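PDB 2H1T: glycolipid-binding domain-containing protein from Pseudomonas aeruginosa, which is of unconfirmed function but belongs to a putative glycolipid-binding family with a distinctive fold and may take part in glycolipid metabolism. Local coordinates for the interface of chains A and B. Sequence-based numbering; all coordinates share one arbitrary frame. Chains: chain A/B, Hypothetical protein.

Contact 1: the interface of chains A and B. Residues chain A 22-24, 110, 177; chain B 8, 10.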
ATOM      1  N   GLU A  22      -3.268  -7.777  -5.372  1.00 14.59           N
ATOM      2  CA  GLU A  22      -2.185  -8.727  -5.293  1.00 14.14           C
ATOM      3  C   GLU A  22      -1.736  -9.054  -6.717  1.00 13.27           C
ATOM      4  O   GLU A  22      -2.556  -9.373  -7.597  1.00 12.65           O
ATOM      5  CB  GLU A  22      -2.641 -10.017  -4.555  1.00 12.47           C
ATOM      6  CG  GLU A  22      -1.607 -11.112  -4.579  1.00 13.62           C
ATOM      7  CD  GLU A  22      -1.939 -12.345  -3.773  1.00 13.90           C
ATOM      8  OE1 GLU A  22      -3.102 -12.549  -3.469  1.00 13.55           O
ATOM      9  OE2 GLU A  22      -1.011 -13.107  -3.455  1.00 15.44           O
ATOM     10  N   ALA A  23      -0.418  -8.971  -6.920  1.00 16.50           N
ATOM     11  CA  ALA A  23       0.233  -9.382  -8.171  1.00 15.02           C
ATOM     12  C   ALA A  23       1.181 -10.545  -7.901  1.00 16.61           C
ATOM     13  O   ALA A  23       2.151 -10.435  -7.120  1.00 14.00           O
ATOM     14  CB  ALA A  23       0.979  -8.228  -8.784  1.00 17.12           C
ATOM     15  N   LEU A  24       0.892 -11.674  -8.536  1.00 17.63           N
ATOM     16  CA  LEU A  24       1.651 -12.879  -8.275  1.00 18.94           C
ATOM     17  C   LEU A  24       2.323 -13.432  -9.547  1.00 19.01           C
ATOM     18  O   LEU A  24       1.739 -13.397 -10.640  1.00 17.53           O
ATOM     19  CB  LEU A  24       0.718 -13.916  -7.655  1.00 18.00           C
ATOM     20  CG  LEU A  24       1.235 -15.314  -7.321  1.00 18.65           C
ATOM     21  CD1 LEU A  24       0.384 -15.862  -6.159  1.00 19.85           C
ATOM     22  CD2 LEU A  24       1.153 -16.230  -8.536  1.00 19.74           C
ATOM     23  N   PHE A 110      -5.161 -16.883  -3.884  1.00 13.59           N
ATOM     24  CA  PHE A 110      -4.152 -17.836  -4.407  1.00 15.64           C
ATOM     25  C   PHE A 110      -4.190 -19.159  -3.675  1.00 15.83           C
ATOM     26  O   PHE A 110      -4.191 -20.232  -4.309  1.00 14.44           O
ATOM     27  CB  PHE A 110      -2.730 -17.301  -4.357  1.00 14.35           C
ATOM     28  CG  PHE A 110      -1.690 -18.306  -4.807  1.00 13.78           C
ATOM     29  CD1 PHE A 110      -1.824 -18.991  -6.033  1.00 13.76           C
ATOM     30  CD2 PHE A 110      -0.595 -18.552  -4.054  1.00 15.69           C
ATOM     31  CE1 PHE A 110      -0.887 -19.916  -6.459  1.00 13.76           C
ATOM     32  CE2 PHE A 110       0.347 -19.487  -4.481  1.00 16.73           C
ATOM     33  CZ  PHE A 110       0.200 -20.165  -5.674  1.00 17.89           C
ATOM     34  N   LEU A 177      -6.476 -22.128 -10.451  1.00 17.91           N
ATOM     35  CA  LEU A 177      -6.380 -20.756 -10.009  1.00 16.21           C
ATOM     36  C   LEU A 177      -7.762 -20.102  -9.985  1.00 15.15           C
ATOM     37  O   LEU A 177      -8.524 -20.187 -10.934  1.00 14.61           O
ATOM     38  CB  LEU A 177      -5.394 -19.935 -10.855  1.00 17.91           C
ATOM     39  CG  LEU A 177      -3.892 -20.183 -10.797  1.00 19.33           C
ATOM     40  CD1 LEU A 177      -3.319 -19.840  -9.391  1.00 22.06           C
ATOM     41  CD2 LEU A 177      -3.476 -21.558 -11.251  1.00 23.57           C
TER
ATOM     42  N   TYR B   8      -0.550 -13.431 -12.382  1.00 17.53           N
ATOM     43  CA  TYR B   8      -1.935 -13.465 -11.891  1.00 16.71           C
ATOM     44  C   TYR B   8      -2.148 -12.251 -11.004  1.00 15.49           C
ATOM     45  O   TYR B   8      -1.289 -11.912 -10.171  1.00 14.27           O
ATOM     46  CB  TYR B   8      -2.232 -14.801 -11.155  1.00 13.73           C
ATOM     47  CG  TYR B   8      -2.151 -16.038 -12.016  1.00 16.25           C
ATOM     48  CD1 TYR B   8      -0.942 -16.714 -12.194  1.00 16.30           C
ATOM     49  CD2 TYR B   8      -3.276 -16.533 -12.669  1.00 16.12           C
ATOM     50  CE1 TYR B   8      -0.863 -17.843 -12.965  1.00 11.79           C
ATOM     51  CE2 TYR B   8      -3.193 -17.692 -13.475  1.00 13.93           C
ATOM     52  CZ  TYR B   8      -1.982 -18.342 -13.611  1.00 14.09           C
ATOM     53  OH  TYR B   8      -1.874 -19.474 -14.414  1.00 15.31           O
ATOM     54  N   TRP B  10      -5.168 -10.251  -8.681  1.00 16.16           N
ATOM     55  CA  TRP B  10      -6.499 -10.231  -8.073  1.00 14.80           C
ATOM     56  C   TRP B  10      -6.742  -8.907  -7.373  1.00 12.16           C
ATOM     57  O   TRP B  10      -5.885  -8.381  -6.650  1.00 13.89           O
ATOM     58  CB  TRP B  10      -6.706 -11.356  -7.047  1.00 12.89           C
ATOM     59  CG  TRP B  10      -6.604 -12.793  -7.592  1.00 11.04           C
ATOM     60  CD1 TRP B  10      -7.607 -13.529  -8.089  1.00 15.48           C
ATOM     61  CD2 TRP B  10      -5.447 -13.657  -7.554  1.00 11.27           C
ATOM     62  NE1 TRP B  10      -7.172 -14.778  -8.408  1.00 12.32           N
ATOM     63  CE2 TRP B  10      -5.841 -14.896  -8.103  1.00 15.20           C
ATOM     64  CE3 TRP B  10      -4.093 -13.479  -7.169  1.00 12.32           C
ATOM     65  CZ2 TRP B  10      -4.943 -15.996  -8.250  1.00 12.58           C
ATOM     66  CZ3 TRP B  10      -3.209 -14.576  -7.281  1.00 10.64           C
ATOM     67  CH2 TRP B  10      -3.651 -15.817  -7.852  1.00 14.70           C
TER
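B:Trp10 and B:Tyr8 both reach from strand 6-12 of chain B onto chain A, while their own backbones pair antiparallel with A:Glu22 and A:Leu24 of strand 21-26. This is a strand addition within the family of putative glycolipid-binding proteins. A:Glu22 and B:Trp10 each give an N-H to the other's carbonyl, and A:Leu24 and B:Tyr8 do the same, with A:Leu24 N 2.7 Å from B:Tyr8 O. B:Trp10 has its CG anti to the carbonyl carbon (chi1 -62°), which carries the six-membered part of the indole across to A. There A:Leu24 CD1 meets the rim of the ring in its plane, 4.0 Å from CZ3 of B:Trp10. The same methyl also lies over one face of A:Phe110, toward the rim, touching both aromatic groups. A:Phe110 adds its CB, 3.9 Å from CH2 of B:Trp10. A:Glu22 runs alongside the indole with its extended chain, and carboxylate atom OE1 comes to 3.9 Å from CE3 of B:Trp10. The ring of B:Tyr8 meets A by carbon contact: the branch point CG of A:Leu177 sits over one ring face, nearer the rim, 3.7 Å from CE2 of B:Tyr8. The two side chains cross at about a right angle, with CD2 of A:Leu177 4.1 Å from the phenol oxygen OH of B:Tyr8.

Contact 2: the interface of chains A and B. Residues chain A 11-14; chain B 19, 184-185.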
ATOM      1  N   ALA A  11       0.470   9.709   9.425  1.00 13.84           N
ATOM      2  CA  ALA A  11      -0.708   8.916   9.165  1.00 13.80           C
ATOM      3  C   ALA A  11      -1.833   9.845   8.713  1.00 13.81           C
ATOM      4  O   ALA A  11      -2.064  10.898   9.332  1.00 14.71           O
ATOM      5  CB  ALA A  11      -1.099   8.157  10.452  1.00 13.20           C
ATOM      6  N   GLY A  12      -2.571   9.438   7.690  1.00 13.65           N
ATOM      7  CA  GLY A  12      -3.785  10.113   7.344  1.00 14.44           C
ATOM      8  C   GLY A  12      -4.965   9.866   8.279  1.00 12.44           C
ATOM      9  O   GLY A  12      -5.153   8.739   8.770  1.00 13.82           O
ATOM     10  N   LEU A  13      -5.784  10.912   8.457  1.00 13.39           N
ATOM     11  CA  LEU A  13      -6.986  10.868   9.284  1.00 14.02           C
ATOM     12  C   LEU A  13      -8.214  10.802   8.402  1.00 16.22           C
ATOM     13  O   LEU A  13      -9.285  10.369   8.832  1.00 15.85           O
ATOM     14  CB  LEU A  13      -7.036  12.082  10.208  1.00 15.29           C
ATOM     15  CG  LEU A  13      -5.826  12.229  11.131  1.00 14.85           C
ATOM     16  CD1 LEU A  13      -5.880  13.522  11.930  1.00 15.41           C
ATOM     17  CD2 LEU A  13      -5.715  11.083  12.052  1.00 14.62           C
ATOM     18  N   TRP A  14      -8.072  11.237   7.148  1.00 16.58           N
ATOM     19  CA  TRP A  14      -9.128  11.055   6.176  1.00 14.92           C
ATOM     20  C   TRP A  14      -9.312   9.546   5.939  1.00 13.36           C
ATOM     21  O   TRP A  14      -8.414   8.751   6.206  1.00 12.10           O
ATOM     22  CB  TRP A  14      -8.803  11.808   4.881  1.00 15.53           C
ATOM     23  CG  TRP A  14      -7.504  11.356   4.200  1.00 16.63           C
ATOM     24  CD1 TRP A  14      -6.224  11.766   4.488  1.00 16.06           C
ATOM     25  CD2 TRP A  14      -7.385  10.434   3.094  1.00 16.51           C
ATOM     26  NE1 TRP A  14      -5.321  11.125   3.674  1.00 17.94           N
ATOM     27  CE2 TRP A  14      -6.001  10.324   2.789  1.00 18.00           C
ATOM     28  CE3 TRP A  14      -8.309   9.690   2.349  1.00 18.65           C
ATOM     29  CZ2 TRP A  14      -5.520   9.494   1.786  1.00 18.40           C
ATOM     30  CZ3 TRP A  14      -7.833   8.868   1.319  1.00 18.69           C
ATOM     31  CH2 TRP A  14      -6.441   8.781   1.053  1.00 16.29           C
TER
ATOM     32  N   SER B  19      -6.555   4.906   4.683  1.00 15.09           N
ATOM     33  CA  SER B  19      -5.907   6.167   4.502  1.00 13.20           C
ATOM     34  C   SER B  19      -4.466   6.006   4.086  1.00 12.38           C
ATOM     35  O   SER B  19      -4.018   4.920   3.684  1.00 14.49           O
ATOM     36  CB  SER B  19      -6.037   6.989   5.778  1.00 12.44           C
ATOM     37  OG  SER B  19      -5.849   8.359   5.463  1.00 12.88           O
ATOM     38  N   LEU B 184      -6.916  15.684   8.954  1.00 17.06           N
ATOM     39  CA  LEU B 184      -6.349  15.127   7.717  1.00 16.43           C
ATOM     40  C   LEU B 184      -5.080  14.291   7.911  1.00 16.82           C
ATOM     41  O   LEU B 184      -4.979  13.190   7.336  1.00 12.85           O
ATOM     42  CB  LEU B 184      -6.069  16.234   6.719  1.00 18.51           C
ATOM     43  CG  LEU B 184      -7.259  16.731   5.873  1.00 22.21           C
ATOM     44  CD1 LEU B 184      -6.828  17.858   4.988  1.00 24.37           C
ATOM     45  CD2 LEU B 184      -7.825  15.641   5.018  1.00 23.30           C
ATOM     46  N   PHE B 185      -4.091  14.828   8.657  1.00 15.61           N
ATOM     47  CA  PHE B 185      -2.820  14.122   8.892  1.00 14.74           C
ATOM     48  C   PHE B 185      -2.357  14.332  10.318  1.00 14.58           C
ATOM     49  O   PHE B 185      -2.587  15.387  10.908  1.00 14.08           O
ATOM     50  CB  PHE B 185      -1.688  14.583   7.955  1.00 14.04           C
ATOM     51  CG  PHE B 185      -1.992  14.417   6.473  1.00 12.72           C
ATOM     52  CD1 PHE B 185      -1.823  13.199   5.851  1.00 11.49           C
ATOM     53  CD2 PHE B 185      -2.445  15.496   5.725  1.00 16.25           C
ATOM     54  CE1 PHE B 185      -2.099  13.055   4.514  1.00 14.96           C
ATOM     55  CE2 PHE B 185      -2.746  15.359   4.405  1.00 17.99           C
ATOM     56  CZ  PHE B 185      -2.575  14.102   3.789  1.00 15.92           C
TER
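Strand 6-12 of chain A and the loop that follows it run between two pieces of chain B: B:Leu184 with the start of the C-terminal strand 185-187, and the loop at B:Ser19. A:Gly12 and B:Phe185 form an antiparallel bridge, and the glycine CA packs 3.9 Å from CD1 of the phenylalanine. Just beyond the strand, A:Leu13 N donates to B:Leu184 O at 2.7 Å, a straight bond at the hydrogen although the donor stands well above the carbonyl plane. CB of A:Leu13 packs 3.7 Å from C of B:Leu184. On the other side of the segment, the hydroxyl OG of B:Ser19 donates to A:Trp14 O at 2.7 Å. The tryptophan's CG lies between its own backbone N and carbonyl carbon (chi1 60°), which folds the indole back so that this OG also rests over one ring face, 3.2 Å above the plane. One hydroxyl thus meets carbonyl and ring of the same residue, probably helping to fix the indole's rotation. The indole's NE1 edge meets the rim of the B:Phe185 ring, NE1 of A:Trp14 3.8 Å from CE1 of B:Phe185, planes 75° apart. B:Leu184 closes the packing with methyl CD2, 4.0 Å from CB of A:Trp14.

Contact 3: the interface of chains A and B. Residues chain A 109-110, 178, 185-187; chain B 9-11.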
ATOM      1  N   PRO A 109      -6.716 -15.073  -2.634  1.00 14.08           N
ATOM      2  CA  PRO A 109      -7.401 -16.268  -3.148  1.00 13.80           C
ATOM      3  C   PRO A 109      -6.437 -17.249  -3.826  1.00 14.81           C
ATOM      4  O   PRO A 109      -6.837 -18.362  -4.266  1.00 17.22           O
ATOM      5  CB  PRO A 109      -8.389 -15.666  -4.143  1.00 14.00           C
ATOM      6  CG  PRO A 109      -7.676 -14.531  -4.685  1.00 13.22           C
ATOM      7  CD  PRO A 109      -6.851 -13.933  -3.559  1.00 14.65           C
ATOM      8  N   PHE A 110      -5.161 -16.883  -3.884  1.00 13.59           N
ATOM      9  CA  PHE A 110      -4.152 -17.836  -4.407  1.00 15.64           C
ATOM     10  C   PHE A 110      -4.190 -19.159  -3.675  1.00 15.83           C
ATOM     11  O   PHE A 110      -4.191 -20.232  -4.309  1.00 14.44           O
ATOM     12  CB  PHE A 110      -2.730 -17.301  -4.357  1.00 14.35           C
ATOM     13  CG  PHE A 110      -1.690 -18.306  -4.807  1.00 13.78           C
ATOM     14  CD1 PHE A 110      -1.824 -18.991  -6.033  1.00 13.76           C
ATOM     15  CD2 PHE A 110      -0.595 -18.552  -4.054  1.00 15.69           C
ATOM     16  CE1 PHE A 110      -0.887 -19.916  -6.459  1.00 13.76           C
ATOM     17  CE2 PHE A 110       0.347 -19.487  -4.481  1.00 16.73           C
ATOM     18  CZ  PHE A 110       0.200 -20.165  -5.674  1.00 17.89           C
ATOM     19  N   VAL A 178      -8.036 -19.408  -8.893  1.00 16.26           N
ATOM     20  CA  VAL A 178      -9.279 -18.720  -8.698  1.00 17.09           C
ATOM     21  C   VAL A 178      -9.481 -17.610  -9.753  1.00 15.53           C
ATOM     22  O   VAL A 178      -8.607 -16.722  -9.955  1.00 16.70           O
ATOM     23  CB  VAL A 178      -9.397 -18.140  -7.249  1.00 15.55           C
ATOM     24  CG1 VAL A 178     -10.595 -17.246  -7.120  1.00 15.64           C
ATOM     25  CG2 VAL A 178      -9.451 -19.234  -6.208  1.00 16.25           C
ATOM     26  N   PHE A 185     -12.999 -11.610  -4.013  1.00 15.65           N
ATOM     27  CA  PHE A 185     -11.886 -11.339  -4.926  1.00 14.86           C
ATOM     28  C   PHE A 185     -12.287 -11.548  -6.350  1.00 15.35           C
ATOM     29  O   PHE A 185     -13.110 -12.463  -6.642  1.00 14.35           O
ATOM     30  CB  PHE A 185     -10.717 -12.260  -4.643  1.00 15.71           C
ATOM     31  CG  PHE A 185     -10.198 -12.156  -3.249  1.00 13.99           C
ATOM     32  CD1 PHE A 185      -9.333 -11.119  -2.884  1.00 18.67           C
ATOM     33  CD2 PHE A 185     -10.550 -13.087  -2.296  1.00 16.70           C
ATOM     34  CE1 PHE A 185      -8.837 -11.020  -1.581  1.00 16.10           C
ATOM     35  CE2 PHE A 185     -10.049 -12.985  -0.959  1.00 15.71           C
ATOM     36  CZ  PHE A 185      -9.209 -11.938  -0.608  1.00 13.87           C
ATOM     37  N   GLN A 186     -11.685 -10.738  -7.232  1.00 15.44           N
ATOM     38  CA  GLN A 186     -11.812 -10.916  -8.666  1.00 20.00           C
ATOM     39  C   GLN A 186     -10.439 -10.951  -9.352  1.00 18.21           C
ATOM     40  O   GLN A 186      -9.608 -10.040  -9.204  1.00 16.04           O
ATOM     41  CB  GLN A 186     -12.635  -9.788  -9.259  1.00 20.33           C
ATOM     42  CG  GLN A 186     -13.059  -9.995 -10.684  1.00 24.90           C
ATOM     43  CD  GLN A 186     -13.783  -8.771 -11.226  1.00 26.51           C
ATOM     44  OE1 GLN A 186     -13.852  -7.717 -10.570  1.00 33.98           O
ATOM     45  NE2 GLN A 186     -14.331  -8.901 -12.436  1.00 36.45           N
ATOM     46  N   ARG A 187     -10.229 -11.967 -10.158  1.00 17.51           N
ATOM     47  CA  ARG A 187      -9.100 -11.935 -11.069  1.00 18.63           C
ATOM     48  C   ARG A 187      -9.188 -10.812 -12.092  1.00 19.98           C
ATOM     49  O   ARG A 187     -10.209 -10.608 -12.756  1.00 18.93           O
ATOM     50  CB  ARG A 187      -8.839 -13.281 -11.725  1.00 18.32           C
ATOM     51  CG  ARG A 187      -7.312 -13.500 -11.905  1.00 23.44           C
ATOM     52  CD  ARG A 187      -6.904 -14.939 -11.795  1.00 26.02           C
ATOM     53  NE  ARG A 187      -6.882 -15.484 -13.129  1.00 31.70           N
ATOM     54  CZ  ARG A 187      -7.082 -16.742 -13.477  1.00 30.35           C
ATOM     55  NH1 ARG A 187      -7.373 -17.689 -12.615  1.00 27.88           N
ATOM     56  NH2 ARG A 187      -7.003 -17.032 -14.743  1.00 33.60           N
TER
ATOM     57  N   THR B   9      -3.225 -11.509 -11.263  1.00 15.03           N
ATOM     58  CA  THR B   9      -3.547 -10.320 -10.454  1.00 15.80           C
ATOM     59  C   THR B   9      -4.969 -10.450  -9.977  1.00 14.69           C
ATOM     60  O   THR B   9      -5.862 -10.768 -10.770  1.00 15.23           O
ATOM     61  CB  THR B   9      -3.390  -8.978 -11.260  1.00 17.19           C
ATOM     62  OG1 THR B   9      -2.039  -8.828 -11.694  1.00 15.56           O
ATOM     63  CG2 THR B   9      -3.702  -7.792 -10.419  1.00 17.72           C
ATOM     64  N   TRP B  10      -5.168 -10.251  -8.681  1.00 16.16           N
ATOM     65  CA  TRP B  10      -6.499 -10.231  -8.073  1.00 14.80           C
ATOM     66  C   TRP B  10      -6.742  -8.907  -7.373  1.00 12.16           C
ATOM     67  O   TRP B  10      -5.885  -8.381  -6.650  1.00 13.89           O
ATOM     68  CB  TRP B  10      -6.706 -11.356  -7.047  1.00 12.89           C
ATOM     69  CG  TRP B  10      -6.604 -12.793  -7.592  1.00 11.04           C
ATOM     70  CD1 TRP B  10      -7.607 -13.529  -8.089  1.00 15.48           C
ATOM     71  CD2 TRP B  10      -5.447 -13.657  -7.554  1.00 11.27           C
ATOM     72  NE1 TRP B  10      -7.172 -14.778  -8.408  1.00 12.32           N
ATOM     73  CE2 TRP B  10      -5.841 -14.896  -8.103  1.00 15.20           C
ATOM     74  CE3 TRP B  10      -4.093 -13.479  -7.169  1.00 12.32           C
ATOM     75  CZ2 TRP B  10      -4.943 -15.996  -8.250  1.00 12.58           C
ATOM     76  CZ3 TRP B  10      -3.209 -14.576  -7.281  1.00 10.64           C
ATOM     77  CH2 TRP B  10      -3.651 -15.817  -7.852  1.00 14.70           C
ATOM     78  N   ALA B  11      -7.936  -8.372  -7.615  1.00 14.43           N
ATOM     79  CA  ALA B  11      -8.478  -7.239  -6.854  1.00 13.21           C
ATOM     80  C   ALA B  11      -9.475  -7.751  -5.806  1.00 12.29           C
ATOM     81  O   ALA B  11     -10.279  -8.592  -6.093  1.00 12.04           O
ATOM     82  CB  ALA B  11      -9.149  -6.306  -7.783  1.00 15.38           C
TER
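A:Pro109 and A:Arg187 flank the indole of B:Trp10, the tightly packed heart of this contact. The proline CG lies over the face of the five-membered ring, 3.5 Å from its centroid, a CH-pi contact in which the two groups run in opposite directions. Another CH2 of this proline, CD, sits over the centre of the A:Phe185 ring, so the proline lies between the rings of B:Trp10 and A:Phe185. A:Arg187 lies on the opposite face of the indole from the proline, turning sharply along its aliphatic part (chi3 94°), with its CD 3.4 Å from NE1 of B:Trp10 and its guanidinium plane nearly perpendicular to the ring. The indole N-H is used too: NE1 donates to A:Val178 O at 2.9 Å, the acceptor lying close to the ring plane. A:Arg187 NH1 gives a second bond to that oxygen, at 3.1 Å and from the opposite face of the carbonyl. The bent arginine may therefore help to hold the acceptor in place. The backbones of A:Gln186 and B:Ala11 are bonded firmly, A:Gln186 N 2.8 Å from B:Ala11 O, but side-chain contact there is sparse: the extended glutamine touches B mainly through CB, and B:Thr9 hides little surface. The site pairs strand 185-187 of A antiparallel with strand 6-12 of B and seats B:Trp10 in chain A, which probably helps to hold the two copies together.

Contacts 1 and 3 lie about 5 Å apart between the centres of their C-alpha atoms and share A:Phe110 and B:Trp10. They occupy the two edges of strand 6-12 of chain B, which is inserted between strands 21-26 and 185-187 of chain A. Contact 2 is about 29 Å from contact 1 and 28 Å from contact 3; there the equivalent strand 6-12 of chain A meets strand 185-187 of B, so it belongs to the two-fold-related half. Each copy thus lends its N-terminal strand to the other, which suggests a strand-exchanged dimer, although the deposited assembly alone does not prove one in solution.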